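Local coordinates for protein putative mandelate racemase (Salmonella typhimurium, PDB 2O56) that binds magnesium and is probably a hydro-lyase (dehydratase) of the enolase superfamily, though its substrate is not established, at residues M4-V9 with A64-M69; D10-A15 with E388-S393; W25-V30 with G45-V50; F95-S100 with I297-G302. All coordinates share one frame; numbering follows the deposited sequence.

The four contacts trace the capping domain of an enolase-superfamily fold from its outer end to its seat on the barrel. Contacts 1 and 2 share strand 6-13 and lie partly buried, far from the metal; the first joins that strand to a beta turn by paired backbone bonds and isoleucine packing, the second to the C-terminal helix 387-392 through one serine hydroxyl. Contact 3, at the lead-in to the neighbouring strand 28-34, adds an aromatic ring and leads toward the magnesium site. Contact 4 is wholly buried and relies on two serines between helix 93-114 and a barrel loop. Contacts 3 and 4 touch directly, and both reach the second subunit.

Contact 1 of 4, residues M4-V9 with A64-M69; sequences MKITSV and AIIIGM
Ile6 meets the turn after helix 52-66 with both its backbone and its side chain, in the capping domain that enolase-superfamily proteins carry beside their barrel. A type II beta turn from Ile66 to Met69 offers two backbone groups to the start of strand 6-13. Ile6 N donates to Met69 O at 2.9 Å, nearly along the C=O axis, while Gly68 N returns a bond of 2.9 Å to Ile6 O. Gly68 takes a positive phi of 93°, a backbone shape that suits the glycine of a type II turn.

The tight packing is made by the Ile6 side chain. Its chi1 of -60° sets CG1 beside Met69 O, and chi2 of 168° then extends CD1 to 3.4 Å from Ile66 O and 3.8 Å from Ile66 CD1, the two isoleucines crossing obliquely. Ile67 CD1 adds a contact of 4.0 Å with Val9 CG2. Leu106 and Ile102 of helix 93-114 close over Ile6 and Ile66 respectively, joining turn, sheet and helix in one apolar layer.

The other side is looser and more open to solvent. Thr7 and Ser8 direct their CB atoms away from the turn, and their backbones both pair with Asn33 of strand 28-34, a classic beta bulge. Lys5 lays only its aliphatic part beside the turn, its CG 3.7 Å from Gly68 O.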
loop_
_atom_site.group_PDB
_atom_site.type_symbol
_atom_site.label_atom_id
_atom_site.label_comp_id
_atom_site.label_asym_id
_atom_site.label_seq_id
_atom_site.Cartn_x
_atom_site.Cartn_y
_atom_site.Cartn_z
ATOM N N MET A 4 -11.867 -43.097 -25.891
ATOM C CA MET A 4 -12.746 -43.645 -24.862
ATOM C C MET A 4 -13.802 -42.668 -24.375
ATOM O O MET A 4 -13.677 -41.462 -24.540
ATOM C CB MET A 4 -11.972 -44.256 -23.680
ATOM C CG MET A 4 -10.658 -43.589 -23.375
ATOM S SD MET A 4 -9.727 -44.354 -22.023
ATOM C CE MET A 4 -10.419 -45.977 -21.917
ATOM N N LYS A 5 -14.840 -43.229 -23.772
ATOM C CA LYS A 5 -16.010 -42.505 -23.331
ATOM C C LYS A 5 -16.205 -42.990 -21.928
ATOM O O LYS A 5 -16.019 -44.178 -21.646
ATOM C CB LYS A 5 -17.249 -42.934 -24.136
ATOM C CG LYS A 5 -17.562 -42.072 -25.340
ATOM C CD LYS A 5 -18.755 -42.646 -26.094
ATOM C CE LYS A 5 -19.463 -41.596 -26.938
ATOM N NZ LYS A 5 -18.653 -41.199 -28.124
ATOM N N ILE A 6 -16.593 -42.077 -21.048
ATOM C CA ILE A 6 -17.140 -42.445 -19.751
ATOM C C ILE A 6 -18.538 -43.027 -19.981
ATOM O O ILE A 6 -19.385 -42.402 -20.620
ATOM C CB ILE A 6 -17.190 -41.224 -18.793
ATOM C CG1 ILE A 6 -15.777 -40.664 -18.569
ATOM C CG2 ILE A 6 -17.826 -41.608 -17.458
ATOM C CD1 ILE A 6 -15.730 -39.266 -17.857
ATOM N N THR A 7 -18.763 -44.243 -19.490
ATOM C CA THR A 7 -20.063 -44.899 -19.687
ATOM C C THR A 7 -20.936 -44.858 -18.441
ATOM O O THR A 7 -22.161 -44.769 -18.538
ATOM C CB THR A 7 -19.908 -46.349 -20.215
ATOM O OG1 THR A 7 -18.965 -47.053 -19.401
ATOM C CG2 THR A 7 -19.412 -46.334 -21.637
ATOM N N SER A 8 -20.300 -44.896 -17.266
ATOM C CA SER A 8 -21.014 -44.777 -16.005
ATOM C C SER A 8 -20.050 -44.380 -14.881
ATOM O O SER A 8 -18.831 -44.517 -15.018
ATOM C CB SER A 8 -21.678 -46.115 -15.645
ATOM O OG SER A 8 -20.692 -47.057 -15.244
ATOM N N VAL A 9 -20.607 -43.881 -13.777
ATOM C CA VAL A 9 -19.823 -43.535 -12.607
ATOM C C VAL A 9 -20.528 -44.126 -11.395
ATOM O O VAL A 9 -21.719 -43.923 -11.223
ATOM C CB VAL A 9 -19.688 -41.983 -12.407
ATOM C CG1 VAL A 9 -18.830 -41.684 -11.160
ATOM C CG2 VAL A 9 -19.079 -41.321 -13.619
ATOM N N ALA A 64 -23.178 -36.753 -13.635
ATOM C CA ALA A 64 -24.144 -36.535 -14.713
ATOM C C ALA A 64 -23.589 -35.734 -15.865
ATOM O O ALA A 64 -23.977 -35.957 -17.006
ATOM C CB ALA A 64 -25.416 -35.880 -14.187
ATOM N N ILE A 65 -22.685 -34.799 -15.587
ATOM C CA ILE A 65 -22.230 -33.882 -16.631
ATOM C C ILE A 65 -21.021 -34.380 -17.419
ATOM O O ILE A 65 -20.698 -33.819 -18.469
ATOM C CB ILE A 65 -22.067 -32.402 -16.153
ATOM C CG1 ILE A 65 -20.803 -32.207 -15.335
ATOM C CG2 ILE A 65 -23.292 -31.951 -15.362
ATOM C CD1 ILE A 65 -20.328 -30.757 -15.303
ATOM N N ILE A 66 -20.385 -35.449 -16.931
ATOM C CA ILE A 66 -19.226 -36.021 -17.604
ATOM C C ILE A 66 -19.463 -37.355 -18.360
ATOM O O ILE A 66 -18.579 -37.837 -19.069
ATOM C CB ILE A 66 -18.042 -36.170 -16.625
ATOM C CG1 ILE A 66 -18.261 -37.366 -15.706
ATOM C CG2 ILE A 66 -17.836 -34.846 -15.856
ATOM C CD1 ILE A 66 -17.161 -37.615 -14.737
ATOM N N ILE A 67 -20.637 -37.954 -18.196
ATOM C CA ILE A 67 -20.993 -39.180 -18.918
ATOM C C ILE A 67 -20.879 -38.851 -20.401
ATOM O O ILE A 67 -21.358 -37.808 -20.825
ATOM C CB ILE A 67 -22.458 -39.610 -18.607
ATOM C CG1 ILE A 67 -22.675 -39.785 -17.095
ATOM C CG2 ILE A 67 -22.824 -40.865 -19.356
ATOM C CD1 ILE A 67 -21.804 -40.858 -16.472
ATOM N N GLY A 68 -20.216 -39.706 -21.177
ATOM C CA GLY A 68 -20.098 -39.472 -22.621
ATOM C C GLY A 68 -18.833 -38.721 -22.992
ATOM O O GLY A 68 -18.486 -38.670 -24.160
ATOM N N MET A 69 -18.136 -38.138 -22.007
ATOM C CA MET A 69 -16.916 -37.368 -22.288
ATOM C C MET A 69 -15.718 -38.302 -22.390
ATOM O O MET A 69 -15.732 -39.388 -21.834
ATOM C CB MET A 69 -16.653 -36.282 -21.223
ATOM C CG MET A 69 -17.763 -35.240 -21.105
ATOM S SD MET A 69 -17.397 -33.830 -20.032
ATOM C CE MET A 69 -16.343 -32.859 -21.143
#

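Contact 2 of 4, residues D10-A15 with E388-S393; sequences DIIDVA and ETMKKS
Ser393 presses its CB against the CG2 branch of Ile12, the two carbons 3.4 Å apart, a tight carbon-carbon approach. The same CB lies 3.4 Å from Asp13 O, while the hydroxyl is turned to the residues that follow the strand. There OG, anti to its own carbonyl carbon (chi1 -67°), accepts a hydrogen bond from Ala15 N at 3.0 Å, almost straight with 174° at the hydrogen. Its proton goes back to the helix: Ser393 OG donates to Thr389 O at 2.7 Å, from well above the carbonyl plane. One hydroxyl thus ties the last part of helix 387-392, at Thr389, to the chain leaving strand 6-13, at an edge of the capping domain where strand 395-398 pairs antiparallel with strand 6-13 and brings the C-terminus back to the N-terminal part of the chain.

Apolar branches fill in around this bond. Val14 CG1 meets Thr389 CG2 at 3.8 Å, and Ala15 CB lies against the carbonyl of Lys392. Thr389 OG1 is hydrogen-bonded to Thr386 OG1, and it also touches a water that donates to Ala15 O at 2.8 Å. Asp13 turns its carboxylate elsewhere, to a salt bridge with Arg26.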
loop_
_atom_site.group_PDB
_atom_site.type_symbol
_atom_site.label_atom_id
_atom_site.label_comp_id
_atom_site.label_asym_id
_atom_site.label_seq_id
_atom_site.Cartn_x
_atom_site.Cartn_y
_atom_site.Cartn_z
ATOM N N ASP A 10 -19.789 -44.860 -10.575
ATOM C CA ASP A 10 -20.312 -45.376 -9.330
ATOM C C ASP A 10 -19.802 -44.502 -8.217
ATOM O O ASP A 10 -18.611 -44.205 -8.153
ATOM C CB ASP A 10 -19.852 -46.816 -9.109
ATOM C CG ASP A 10 -20.173 -47.714 -10.289
ATOM O OD1 ASP A 10 -21.370 -47.934 -10.556
ATOM O OD2 ASP A 10 -19.230 -48.180 -10.970
ATOM N N ILE A 11 -20.710 -44.072 -7.351
ATOM C CA ILE A 11 -20.335 -43.302 -6.177
ATOM C C ILE A 11 -20.535 -44.189 -4.951
ATOM O O ILE A 11 -21.665 -44.546 -4.606
ATOM C CB ILE A 11 -21.121 -41.968 -6.103
ATOM C CG1 ILE A 11 -20.884 -41.156 -7.384
ATOM C CG2 ILE A 11 -20.647 -41.149 -4.911
ATOM C CD1 ILE A 11 -21.893 -41.366 -8.492
ATOM N N ILE A 12 -19.420 -44.557 -4.321
ATOM C CA ILE A 12 -19.373 -45.657 -3.361
ATOM C C ILE A 12 -19.208 -45.175 -1.912
ATOM O O ILE A 12 -18.231 -44.511 -1.564
ATOM C CB ILE A 12 -18.242 -46.670 -3.738
ATOM C CG1 ILE A 12 -18.480 -47.217 -5.147
ATOM C CG2 ILE A 12 -18.150 -47.818 -2.721
ATOM C CD1 ILE A 12 -17.265 -47.772 -5.842
ATOM N N ASP A 13 -20.174 -45.522 -1.067
ATOM C CA ASP A 13 -20.108 -45.226 0.351
ATOM C C ASP A 13 -19.426 -46.407 1.052
ATOM O O ASP A 13 -20.075 -47.384 1.414
ATOM C CB ASP A 13 -21.538 -45.022 0.877
ATOM C CG ASP A 13 -21.586 -44.404 2.264
ATOM O OD1 ASP A 13 -20.539 -43.979 2.797
ATOM O OD2 ASP A 13 -22.699 -44.335 2.823
ATOM N N VAL A 14 -18.112 -46.300 1.223
ATOM C CA VAL A 14 -17.230 -47.443 1.495
ATOM C C VAL A 14 -17.533 -48.043 2.863
ATOM O O VAL A 14 -17.366 -47.373 3.889
ATOM C CB VAL A 14 -15.730 -47.024 1.403
ATOM C CG1 VAL A 14 -14.778 -48.156 1.880
ATOM C CG2 VAL A 14 -15.386 -46.555 -0.022
ATOM N N ALA A 15 -17.997 -49.295 2.860
ATOM C CA ALA A 15 -18.260 -50.055 4.101
ATOM C C ALA A 15 -16.968 -50.456 4.783
ATOM O O ALA A 15 -16.038 -50.928 4.133
ATOM C CB ALA A 15 -19.106 -51.315 3.810
ATOM N N GLU A 388 -14.716 -57.313 -2.707
ATOM C CA GLU A 388 -15.497 -57.582 -1.492
ATOM C C GLU A 388 -16.071 -56.309 -0.856
ATOM O O GLU A 388 -17.240 -56.264 -0.471
ATOM C CB GLU A 388 -14.627 -58.315 -0.467
ATOM C CG GLU A 388 -15.341 -58.650 0.838
ATOM C CD GLU A 388 -14.595 -59.672 1.687
ATOM O OE1 GLU A 388 -13.619 -60.277 1.186
ATOM O OE2 GLU A 388 -14.987 -59.872 2.858
ATOM N N THR A 389 -15.225 -55.289 -0.737
ATOM C CA THR A 389 -15.642 -53.976 -0.276
ATOM C C THR A 389 -16.717 -53.382 -1.199
ATOM O O THR A 389 -17.746 -52.877 -0.732
ATOM C CB THR A 389 -14.416 -53.039 -0.112
ATOM O OG1 THR A 389 -13.556 -53.562 0.919
ATOM C CG2 THR A 389 -14.844 -51.640 0.290
ATOM N N MET A 390 -16.493 -53.472 -2.504
ATOM C CA MET A 390 -17.437 -52.901 -3.449
ATOM C C MET A 390 -18.792 -53.596 -3.428
ATOM O O MET A 390 -19.833 -52.945 -3.562
ATOM C CB MET A 390 -16.838 -52.886 -4.834
ATOM C CG MET A 390 -15.675 -51.903 -4.958
ATOM S SD MET A 390 -15.297 -51.528 -6.682
ATOM C CE MET A 390 -14.178 -52.871 -7.105
ATOM N N LYS A 391 -18.773 -54.912 -3.233
ATOM C CA LYS A 391 -19.994 -55.716 -3.095
ATOM C C LYS A 391 -20.880 -55.264 -1.947
ATOM O O LYS A 391 -22.089 -55.205 -2.107
ATOM C CB LYS A 391 -19.647 -57.201 -2.932
ATOM C CG LYS A 391 -20.125 -58.084 -4.067
ATOM C CD LYS A 391 -18.961 -58.730 -4.803
ATOM C CE LYS A 391 -18.722 -58.077 -6.157
ATOM N NZ LYS A 391 -18.136 -56.706 -6.046
ATOM N N LYS A 392 -20.283 -54.938 -0.798
ATOM C CA LYS A 392 -21.064 -54.586 0.392
ATOM C C LYS A 392 -21.181 -53.083 0.699
ATOM O O LYS A 392 -21.648 -52.699 1.769
ATOM C CB LYS A 392 -20.583 -55.371 1.626
ATOM C CG LYS A 392 -19.180 -55.067 2.099
ATOM C CD LYS A 392 -18.923 -55.676 3.478
ATOM C CE LYS A 392 -17.566 -55.238 4.035
ATOM N NZ LYS A 392 -16.473 -56.218 3.748
ATOM N N SER A 393 -20.768 -52.233 -0.234
ATOM C CA SER A 393 -20.833 -50.788 -0.027
ATOM C C SER A 393 -22.029 -50.211 -0.756
ATOM O O SER A 393 -22.143 -50.383 -1.960
ATOM C CB SER A 393 -19.576 -50.119 -0.584
ATOM O OG SER A 393 -18.419 -50.464 0.138
HETATM O O HOH W 1 -14.500 -53.221 3.566
#

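Contact 3 of 4, residues W25-V30 with G45-V50; sequences WRPVVV and GLAYGV
Trp25 has CG anti to its backbone N (chi1 -170°), and chi2 of -117° turns the indole so that its six-membered ring lies over the methyl of Ala47. The Ala47 CB sits 3.8 Å from the centroid of that ring, only 11° off its normal, a CH-pi contact over the face. Tyr48, whose CG stands between its backbone N and carbonyl carbon, brings CD2 to 4.1 Å from Trp25 CZ3; the tryptophan atom approaches the tyrosine at its edge.

The backbones meet beside the rings. Arg26 N donates to Ala47 O at 2.9 Å, in the carbonyl plane and on a lone pair, and Ala47 CA offers a CH contact to Arg26 O at 3.4 Å. A water spans the next gap, donating to Arg26 O and accepting from Leu46 N.

This joins the lead-in to strand 28-34 with the loop that follows strand 39-44 in the capping domain. The loop reaches toward the barrel: the Tyr48 side chain lies about 7 Å from the bound magnesium and about 4 Å from the side chain of Glu273, a ligand of that ion. Trp87 of the second subunit donates its indole N-H to Tyr48 O.

One direct bond and a water bridge thus join the loop to the segment before strand 28-34, while an aromatic face probably helps position Ala47, just before the tyrosine that approaches the metal site.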
loop_
_atom_site.group_PDB
_atom_site.type_symbol
_atom_site.label_atom_id
_atom_site.label_comp_id
_atom_site.label_asym_id
_atom_site.label_seq_id
_atom_site.Cartn_x
_atom_site.Cartn_y
_atom_site.Cartn_z
ATOM N N TRP A 25 -16.789 -42.364 10.476
ATOM C CA TRP A 25 -15.820 -42.530 9.415
ATOM C C TRP A 25 -16.533 -42.882 8.129
ATOM O O TRP A 25 -17.181 -43.927 8.038
ATOM C CB TRP A 25 -14.825 -43.631 9.771
ATOM C CG TRP A 25 -13.651 -43.705 8.825
ATOM C CD1 TRP A 25 -13.313 -44.749 8.013
ATOM C CD2 TRP A 25 -12.653 -42.693 8.608
ATOM N NE1 TRP A 25 -12.172 -44.452 7.298
ATOM C CE2 TRP A 25 -11.749 -43.195 7.645
ATOM C CE3 TRP A 25 -12.439 -41.410 9.137
ATOM C CZ2 TRP A 25 -10.654 -42.461 7.194
ATOM C CZ3 TRP A 25 -11.346 -40.686 8.695
ATOM C CH2 TRP A 25 -10.465 -41.211 7.734
ATOM N N ARG A 26 -16.426 -42.013 7.131
ATOM C CA ARG A 26 -17.137 -42.232 5.879
ATOM C C ARG A 26 -16.295 -41.952 4.654
ATOM O O ARG A 26 -16.534 -40.969 3.960
ATOM C CB ARG A 26 -18.435 -41.417 5.842
ATOM C CG ARG A 26 -19.616 -42.145 6.425
ATOM C CD ARG A 26 -20.895 -41.364 6.231
ATOM N NE ARG A 26 -21.649 -41.828 5.076
ATOM C CZ ARG A 26 -22.711 -41.204 4.566
ATOM N NH1 ARG A 26 -23.143 -40.073 5.098
ATOM N NH2 ARG A 26 -23.344 -41.712 3.513
ATOM N N PRO A 27 -15.324 -42.832 4.357
ATOM C CA PRO A 27 -14.652 -42.723 3.081
ATOM C C PRO A 27 -15.613 -42.922 1.923
ATOM O O PRO A 27 -16.526 -43.737 1.998
ATOM C CB PRO A 27 -13.617 -43.855 3.123
ATOM C CG PRO A 27 -14.107 -44.789 4.150
ATOM C CD PRO A 27 -14.795 -43.952 5.156
ATOM N N VAL A 28 -15.409 -42.156 0.864
ATOM C CA VAL A 28 -16.303 -42.178 -0.290
ATOM C C VAL A 28 -15.459 -42.218 -1.556
ATOM O O VAL A 28 -14.525 -41.438 -1.720
ATOM C CB VAL A 28 -17.228 -40.945 -0.291
ATOM C CG1 VAL A 28 -17.876 -40.738 -1.644
ATOM C CG2 VAL A 28 -18.288 -41.091 0.790
ATOM N N VAL A 29 -15.793 -43.144 -2.448
ATOM C CA VAL A 29 -14.988 -43.416 -3.616
ATOM C C VAL A 29 -15.779 -43.163 -4.899
ATOM O O VAL A 29 -16.975 -43.472 -4.986
ATOM C CB VAL A 29 -14.398 -44.859 -3.542
ATOM C CG1 VAL A 29 -13.943 -45.342 -4.895
ATOM C CG2 VAL A 29 -13.253 -44.903 -2.520
ATOM N N VAL A 30 -15.124 -42.560 -5.881
ATOM C CA VAL A 30 -15.726 -42.372 -7.202
ATOM C C VAL A 30 -15.000 -43.348 -8.110
ATOM O O VAL A 30 -13.774 -43.362 -8.135
ATOM C CB VAL A 30 -15.487 -40.950 -7.730
ATOM C CG1 VAL A 30 -16.080 -40.790 -9.110
ATOM C CG2 VAL A 30 -16.085 -39.919 -6.790
ATOM N N GLY A 45 -12.630 -36.452 -0.243
ATOM C CA GLY A 45 -11.983 -36.309 1.069
ATOM C C GLY A 45 -12.800 -35.575 2.121
ATOM O O GLY A 45 -12.428 -34.476 2.555
ATOM N N LEU A 46 -13.909 -36.194 2.528
ATOM C CA LEU A 46 -14.792 -35.659 3.557
ATOM C C LEU A 46 -15.115 -36.750 4.594
ATOM O O LEU A 46 -16.221 -36.796 5.135
ATOM C CB LEU A 46 -16.095 -35.136 2.906
ATOM C CG LEU A 46 -16.004 -33.924 1.961
ATOM C CD1 LEU A 46 -17.333 -33.672 1.247
ATOM C CD2 LEU A 46 -15.573 -32.661 2.742
ATOM N N ALA A 47 -14.158 -37.632 4.865
ATOM C CA ALA A 47 -14.442 -38.852 5.657
ATOM C C ALA A 47 -14.765 -38.569 7.132
ATOM O O ALA A 47 -15.392 -39.386 7.812
ATOM C CB ALA A 47 -13.298 -39.859 5.523
ATOM N N TYR A 48 -14.335 -37.402 7.614
ATOM C CA TYR A 48 -14.558 -36.969 8.999
ATOM C C TYR A 48 -15.227 -35.601 8.918
ATOM O O TYR A 48 -15.442 -35.080 7.822
ATOM C CB TYR A 48 -13.223 -36.853 9.750
ATOM C CG TYR A 48 -12.233 -36.048 8.963
ATOM C CD1 TYR A 48 -12.085 -34.686 9.183
ATOM C CD2 TYR A 48 -11.489 -36.635 7.950
ATOM C CE1 TYR A 48 -11.210 -33.938 8.429
ATOM C CE2 TYR A 48 -10.625 -35.894 7.185
ATOM C CZ TYR A 48 -10.490 -34.550 7.426
ATOM O OH TYR A 48 -9.619 -33.820 6.667
ATOM N N GLY A 49 -15.538 -35.019 10.076
ATOM C CA GLY A 49 -16.355 -33.802 10.160
ATOM C C GLY A 49 -17.753 -34.034 9.621
ATOM O O GLY A 49 -18.185 -35.197 9.429
ATOM N N VAL A 50 -18.465 -32.935 9.362
ATOM C CA VAL A 50 -19.873 -33.001 8.937
ATOM C C VAL A 50 -20.008 -32.657 7.443
ATOM O O VAL A 50 -19.651 -31.557 7.021
ATOM C CB VAL A 50 -20.752 -32.059 9.825
ATOM C CG1 VAL A 50 -22.191 -32.032 9.354
ATOM C CG2 VAL A 50 -20.722 -32.535 11.264
HETATM O O HOH W 2 -15.941 -38.572 2.196
#

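Contact 4 of 4, residues F95-S100 with I297-G302; sequences FSAAMS and ICTCGG
Ser96 OG donates to Thr299 O at 2.6 Å, tilted slightly from the carbonyl plane, and so links helix 93-114 to the loop 297-302. The hydroxyl stands anti to its backbone N (chi1 -179°), which carries it out to the loop.

One turn later, Ser100 makes the second link. Its OG accepts from Gly301 N at 2.9 Å in a weak, bent bond of 123°, and gives its own proton back to the helix, donating to Ser96 O at 2.6 Å from well above the carbonyl plane. That carbonyl is thus gripped twice from Ser100, since the backbone amide also reaches it in the regular helical bond at 2.9 Å. The CB of Ser100 touches two loop carbonyl oxygens, Ile297 O and Cys298 O, each at 3.3 Å. Between the two serines Ala97 settles against the loop, its CB 4.1 Å from Thr299 CG2.

The contact seats a helix of the capping domain on a loop of the barrel domain, the bidomain arrangement of the enolase superfamily. Thr299 OG1 hydrogen-bonds Gly45 O, so the loop also holds the capping-domain segment 45-50. Gly302, without a side chain and at a positive phi of 91°, lets its backbone lie close to Ser100.

The chemistry implies a buried interface whose direct bonds run between neutral groups: small residues let helix and loop come close, and the two serine hydroxyls supply the polar links across the junction.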
loop_
_atom_site.group_PDB
_atom_site.type_symbol
_atom_site.label_atom_id
_atom_site.label_comp_id
_atom_site.label_asym_id
_atom_site.label_seq_id
_atom_site.Cartn_x
_atom_site.Cartn_y
_atom_site.Cartn_z
ATOM N N PHE A 95 -18.096 -28.865 -2.735
ATOM C CA PHE A 95 -17.997 -28.818 -4.182
ATOM C C PHE A 95 -16.636 -29.346 -4.665
ATOM O O PHE A 95 -16.562 -30.245 -5.504
ATOM C CB PHE A 95 -18.213 -27.403 -4.702
ATOM C CG PHE A 95 -18.570 -27.377 -6.148
ATOM C CD1 PHE A 95 -19.891 -27.309 -6.536
ATOM C CD2 PHE A 95 -17.595 -27.499 -7.129
ATOM C CE1 PHE A 95 -20.225 -27.328 -7.860
ATOM C CE2 PHE A 95 -17.950 -27.526 -8.482
ATOM C CZ PHE A 95 -19.258 -27.429 -8.825
ATOM N N SER A 96 -15.575 -28.798 -4.077
ATOM C CA SER A 96 -14.197 -29.140 -4.402
ATOM C C SER A 96 -13.879 -30.611 -4.169
ATOM O O SER A 96 -13.242 -31.231 -5.013
ATOM C CB SER A 96 -13.246 -28.312 -3.566
ATOM O OG SER A 96 -11.910 -28.613 -3.896
ATOM N N ALA A 97 -14.302 -31.153 -3.029
ATOM C CA ALA A 97 -14.017 -32.558 -2.686
ATOM C C ALA A 97 -14.659 -33.547 -3.657
ATOM O O ALA A 97 -14.072 -34.583 -4.000
ATOM C CB ALA A 97 -14.417 -32.864 -1.236
ATOM N N ALA A 98 -15.848 -33.221 -4.134
ATOM C CA ALA A 98 -16.463 -34.028 -5.192
ATOM C C ALA A 98 -15.765 -33.934 -6.541
ATOM O O ALA A 98 -15.600 -34.951 -7.203
ATOM C CB ALA A 98 -17.942 -33.723 -5.324
ATOM N N MET A 99 -15.355 -32.725 -6.939
ATOM C CA MET A 99 -14.502 -32.517 -8.113
ATOM C C MET A 99 -13.237 -33.340 -8.023
ATOM O O MET A 99 -12.782 -33.895 -9.013
ATOM C CB MET A 99 -14.085 -31.047 -8.228
ATOM C CG MET A 99 -15.090 -30.136 -8.896
ATOM S SD MET A 99 -14.519 -28.432 -8.763
ATOM C CE MET A 99 -13.547 -28.293 -10.267
ATOM N N SER A 100 -12.654 -33.367 -6.822
ATOM C CA SER A 100 -11.371 -34.005 -6.577
ATOM C C SER A 100 -11.460 -35.512 -6.776
ATOM O O SER A 100 -10.602 -36.093 -7.431
ATOM C CB SER A 100 -10.902 -33.713 -5.142
ATOM O OG SER A 100 -10.856 -32.313 -4.895
ATOM N N ILE A 297 -5.325 -33.777 -1.627
ATOM C CA ILE A 297 -5.647 -34.009 -3.038
ATOM C C ILE A 297 -7.122 -34.395 -3.200
ATOM O O ILE A 297 -7.719 -34.103 -4.221
ATOM C CB ILE A 297 -4.676 -35.043 -3.704
ATOM C CG1 ILE A 297 -3.270 -34.454 -3.816
ATOM C CG2 ILE A 297 -5.138 -35.476 -5.125
ATOM C CD1 ILE A 297 -2.155 -35.504 -3.871
ATOM N N CYS A 298 -7.708 -35.009 -2.170
ATOM C CA CYS A 298 -9.080 -35.530 -2.219
ATOM C C CYS A 298 -10.118 -34.488 -1.817
ATOM O O CYS A 298 -11.322 -34.707 -2.006
ATOM C CB CYS A 298 -9.226 -36.759 -1.320
ATOM S SG CYS A 298 -8.130 -38.146 -1.726
ATOM N N THR A 299 -9.655 -33.361 -1.271
ATOM C CA THR A 299 -10.553 -32.230 -0.894
ATOM C C THR A 299 -10.312 -30.974 -1.729
ATOM O O THR A 299 -11.253 -30.268 -2.065
ATOM C CB THR A 299 -10.443 -31.844 0.623
ATOM O OG1 THR A 299 -10.412 -33.027 1.442
ATOM C CG2 THR A 299 -11.627 -30.971 1.067
ATOM N N CYS A 300 -9.055 -30.674 -2.048
ATOM C CA CYS A 300 -8.708 -29.321 -2.470
ATOM C C CYS A 300 -8.512 -29.154 -3.969
ATOM O O CYS A 300 -7.987 -28.125 -4.431
ATOM C CB CYS A 300 -7.500 -28.820 -1.694
ATOM S SG CYS A 300 -7.767 -28.963 0.111
ATOM N N GLY A 301 -8.937 -30.152 -4.739
ATOM C CA GLY A 301 -9.155 -29.945 -6.175
ATOM C C GLY A 301 -8.764 -31.111 -7.065
ATOM O O GLY A 301 -9.024 -31.087 -8.262
ATOM N N GLY A 302 -8.159 -32.138 -6.476
ATOM C CA GLY A 302 -7.742 -33.327 -7.238
ATOM C C GLY A 302 -6.328 -33.188 -7.736
ATOM O O GLY A 302 -5.625 -32.231 -7.397
#